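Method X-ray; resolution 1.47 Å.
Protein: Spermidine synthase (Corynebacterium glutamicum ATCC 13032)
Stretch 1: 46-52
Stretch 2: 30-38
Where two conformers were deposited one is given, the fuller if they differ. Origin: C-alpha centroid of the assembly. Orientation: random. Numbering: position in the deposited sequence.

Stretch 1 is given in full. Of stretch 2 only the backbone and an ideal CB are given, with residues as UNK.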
# COMPACT_ATOMS: atom_id res chain seq x y z
N TRP A 46 6.71 0.25 -19.30
CA TRP A 46 7.95 -0.05 -18.59
C TRP A 46 7.71 -0.90 -17.37
O TRP A 46 6.80 -0.60 -16.56
CB TRP A 46 8.63 1.26 -18.13
CG TRP A 46 9.20 1.97 -19.30
CD1 TRP A 46 8.58 2.93 -20.08
CD2 TRP A 46 10.47 1.72 -19.89
NE1 TRP A 46 9.43 3.31 -21.11
CE2 TRP A 46 10.60 2.59 -21.01
CE3 TRP A 46 11.55 0.88 -19.55
CZ2 TRP A 46 11.76 2.63 -21.80
CZ3 TRP A 46 12.71 0.92 -20.34
CH2 TRP A 46 12.80 1.80 -21.46
N LEU A 47 8.49 -1.97 -17.25
CA LEU A 47 8.49 -2.82 -16.07
C LEU A 47 9.70 -2.46 -15.22
O LEU A 47 10.82 -2.37 -15.75
CB LEU A 47 8.54 -4.31 -16.45
CG LEU A 47 8.42 -5.27 -15.25
CD1 LEU A 47 7.06 -5.26 -14.52
CD2 LEU A 47 8.78 -6.72 -15.64
N ILE A 48 9.47 -2.23 -13.92
CA ILE A 48 10.53 -1.90 -12.98
C ILE A 48 10.63 -3.06 -12.01
O ILE A 48 9.64 -3.40 -11.38
CB ILE A 48 10.20 -0.60 -12.21
CG1 ILE A 48 10.07 0.57 -13.19
CG2 ILE A 48 11.29 -0.31 -11.14
CD1 ILE A 48 8.83 1.35 -13.12
N SER A 49 11.82 -3.68 -11.94
CA SER A 49 12.10 -4.79 -11.01
C SER A 49 13.15 -4.37 -10.01
O SER A 49 14.02 -3.53 -10.31
CB SER A 49 12.61 -6.04 -11.73
OG SER A 49 11.62 -6.46 -12.66
N ILE A 50 13.03 -4.93 -8.82
CA ILE A 50 13.91 -4.60 -7.70
C ILE A 50 14.41 -5.92 -7.12
O ILE A 50 13.61 -6.79 -6.72
CB ILE A 50 13.11 -3.79 -6.65
CG1 ILE A 50 12.61 -2.46 -7.25
CG2 ILE A 50 13.98 -3.44 -5.49
CD1 ILE A 50 11.62 -1.69 -6.40
N ASN A 51 15.73 -6.09 -7.12
CA ASN A 51 16.33 -7.36 -6.72
C ASN A 51 15.71 -8.56 -7.44
O ASN A 51 15.49 -9.62 -6.84
CB ASN A 51 16.28 -7.52 -5.19
CG ASN A 51 17.01 -6.43 -4.50
OD1 ASN A 51 18.06 -6.00 -4.97
ND2 ASN A 51 16.42 -5.91 -3.44
N GLY A 52 15.42 -8.37 -8.73
CA GLY A 52 14.89 -9.45 -9.55
C GLY A 52 13.40 -9.69 -9.43
O GLY A 52 12.89 -10.60 -10.09
N UNK A 30 20.87 2.02 -3.95
CA UNK A 30 21.56 2.05 -2.69
C UNK A 30 21.34 0.74 -1.91
O UNK A 30 22.24 0.29 -1.19
CB UNK A 30 21.09 3.25 -1.87
N UNK A 31 20.14 0.16 -2.04
CA UNK A 31 19.74 -1.06 -1.32
C UNK A 31 19.31 -2.19 -2.25
O UNK A 31 19.04 -3.30 -1.79
CB UNK A 31 18.60 -0.74 -0.35
N UNK A 32 19.26 -1.94 -3.56
CA UNK A 32 18.74 -2.95 -4.48
C UNK A 32 19.30 -2.76 -5.86
O UNK A 32 19.68 -1.64 -6.23
CB UNK A 32 17.21 -2.91 -4.53
N UNK A 33 19.32 -3.84 -6.64
CA UNK A 33 19.57 -3.70 -8.08
C UNK A 33 18.24 -3.44 -8.77
O UNK A 33 17.24 -4.13 -8.51
CB UNK A 33 20.25 -4.94 -8.66
N UNK A 34 18.22 -2.42 -9.61
CA UNK A 34 16.98 -1.97 -10.25
C UNK A 34 17.06 -2.28 -11.75
O UNK A 34 18.00 -1.82 -12.41
CB UNK A 34 16.75 -0.48 -10.01
N UNK A 35 16.09 -3.02 -12.28
CA UNK A 35 16.08 -3.33 -13.72
C UNK A 35 14.88 -2.70 -14.39
O UNK A 35 13.76 -2.80 -13.91
CB UNK A 35 16.07 -4.84 -13.95
N UNK A 36 15.15 -2.00 -15.50
CA UNK A 36 14.09 -1.38 -16.29
C UNK A 36 13.99 -2.11 -17.61
O UNK A 36 14.98 -2.22 -18.32
CB UNK A 36 14.35 0.11 -16.51
N UNK A 37 12.78 -2.60 -17.92
CA UNK A 37 12.55 -3.32 -19.18
C UNK A 37 11.37 -2.68 -19.94
O UNK A 37 10.30 -2.46 -19.38
CB UNK A 37 12.28 -4.80 -18.91
N UNK A 38 11.58 -2.40 -21.23
CA UNK A 38 10.53 -1.82 -22.07
C UNK A 38 9.59 -2.93 -22.50
O UNK A 38 10.03 -4.00 -22.92
CB UNK A 38 11.12 -1.10 -23.29

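Stretch 2 runs antiparallel to strand 46-50, and CB direction alternates between the two faces of the sheet along 34-38.

Position 30 has a CB with nothing of stretch 1 within reach. Almost any residue fits. It is E30.

At position 31 the CB points sideways and meets open space. Many side chains would do. The deposited residue is Y31, whose ring leads away from stretch 1.

Position 32 points toward stretch 1, and its ideal CB is already tight: 3.2 Å from N51 OD1 and 3.4 Å from I50 CG2. A small residue such as serine or alanine suits the spot. It is S32. Its OG lies 3.4 Å from I50 CG2, a packing contact.

Position 33 points sideways, with room beyond. Its backbone is already engaged: N donates to N51 OD1 (3.0 Å), and O accepts from N51 N (2.8 Å). Beta-branched or polar residues would both fit. It is V33. Water 1 links V33 O (3.0 Å) to G52 N (2.8 Å).

Position 34 lies on the face that carries I48 and I50. Stretch 1 offers methyl groups there, so valine, isoleucine or leucine would suit. It is I34, and its CG2 packs 4.2 Å from I48 CG2.

Position 35 pairs with S49: its N donates to S49 O and its O accepts from S49 N, both 2.9 Å. Its CB shares the face of L47 and S49, where S49 CB is near and S49 OG is a polar group. Polar or medium apolar residues are plausible. It is E35. Its CB lies 4.3 Å from S49 CB, but its end leads away and OE1 is bonded elsewhere in the structure.

Position 36 returns to the face of W46 and I48. The ideal CB is 4.2 Å from W46 CE3. A branched aliphatic fits. It is L36, whose CD2 reaches I48 CG1 at 3.8 Å.

Position 37 pairs with L47: its N donates to L47 O (2.9 Å), and its O accepts from L47 N (2.8 Å). On its face lie the apolar L47 and the hydroxyl of S49, so long polar chains are reasonable. It is E37. OE1 lies 3.9 Å from L47 CD2, and water 2 bridges E37 OE1 and S49 OG, at 2.7 Å from each.

Position 38 sits over the W46 ring, with its ideal CB 3.8 Å from W46 CH2. A small apolar residue is one good choice. It is A38, whose CB makes a CH-pi contact 4.0 Å from the centroid of the six-membered ring of W46.

Stretch 2 30-38: EYSVIELEA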
# COMPACT_ATOMS: atom_id res chain seq x y z
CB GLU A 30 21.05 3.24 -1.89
CG GLU A 30 21.78 3.46 -0.62
CD GLU A 30 21.25 4.66 0.19
OE1 GLU A 30 20.14 5.20 -0.10
OE2 GLU A 30 21.96 5.05 1.13
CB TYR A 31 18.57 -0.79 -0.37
CG TYR A 31 18.94 -0.03 0.87
CD1 TYR A 31 19.29 -0.71 2.04
CD2 TYR A 31 18.94 1.37 0.88
CE1 TYR A 31 19.62 -0.00 3.20
CE2 TYR A 31 19.27 2.08 2.01
CZ TYR A 31 19.61 1.37 3.17
OH TYR A 31 19.92 2.05 4.31
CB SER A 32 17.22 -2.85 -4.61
OG SER A 32 16.87 -1.72 -5.38
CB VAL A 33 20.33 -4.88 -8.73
CG1 VAL A 33 21.65 -5.13 -8.00
CG2 VAL A 33 19.50 -6.16 -8.77
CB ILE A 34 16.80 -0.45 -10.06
CG1 ILE A 34 16.81 -0.09 -8.57
CG2 ILE A 34 15.50 0.02 -10.71
CD1 ILE A 34 17.25 1.35 -8.29
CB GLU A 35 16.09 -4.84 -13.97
CG GLU A 35 16.27 -5.19 -15.44
CD GLU A 35 17.71 -5.25 -15.83
OE1 GLU A 35 18.55 -5.28 -14.90
OE2 GLU A 35 17.99 -5.28 -17.05
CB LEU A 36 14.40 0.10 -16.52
CG LEU A 36 14.75 0.93 -15.27
CD1 LEU A 36 14.97 2.38 -15.66
CD2 LEU A 36 13.69 0.83 -14.14
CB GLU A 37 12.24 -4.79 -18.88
CG GLU A 37 13.38 -5.58 -18.32
CD GLU A 37 12.93 -6.96 -17.86
OE1 GLU A 37 12.48 -7.09 -16.72
OE2 GLU A 37 13.03 -7.93 -18.66
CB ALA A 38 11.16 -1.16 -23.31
O HOH W 1 15.98 -6.14 -10.36
O HOH W 2 12.10 -5.11 -14.97
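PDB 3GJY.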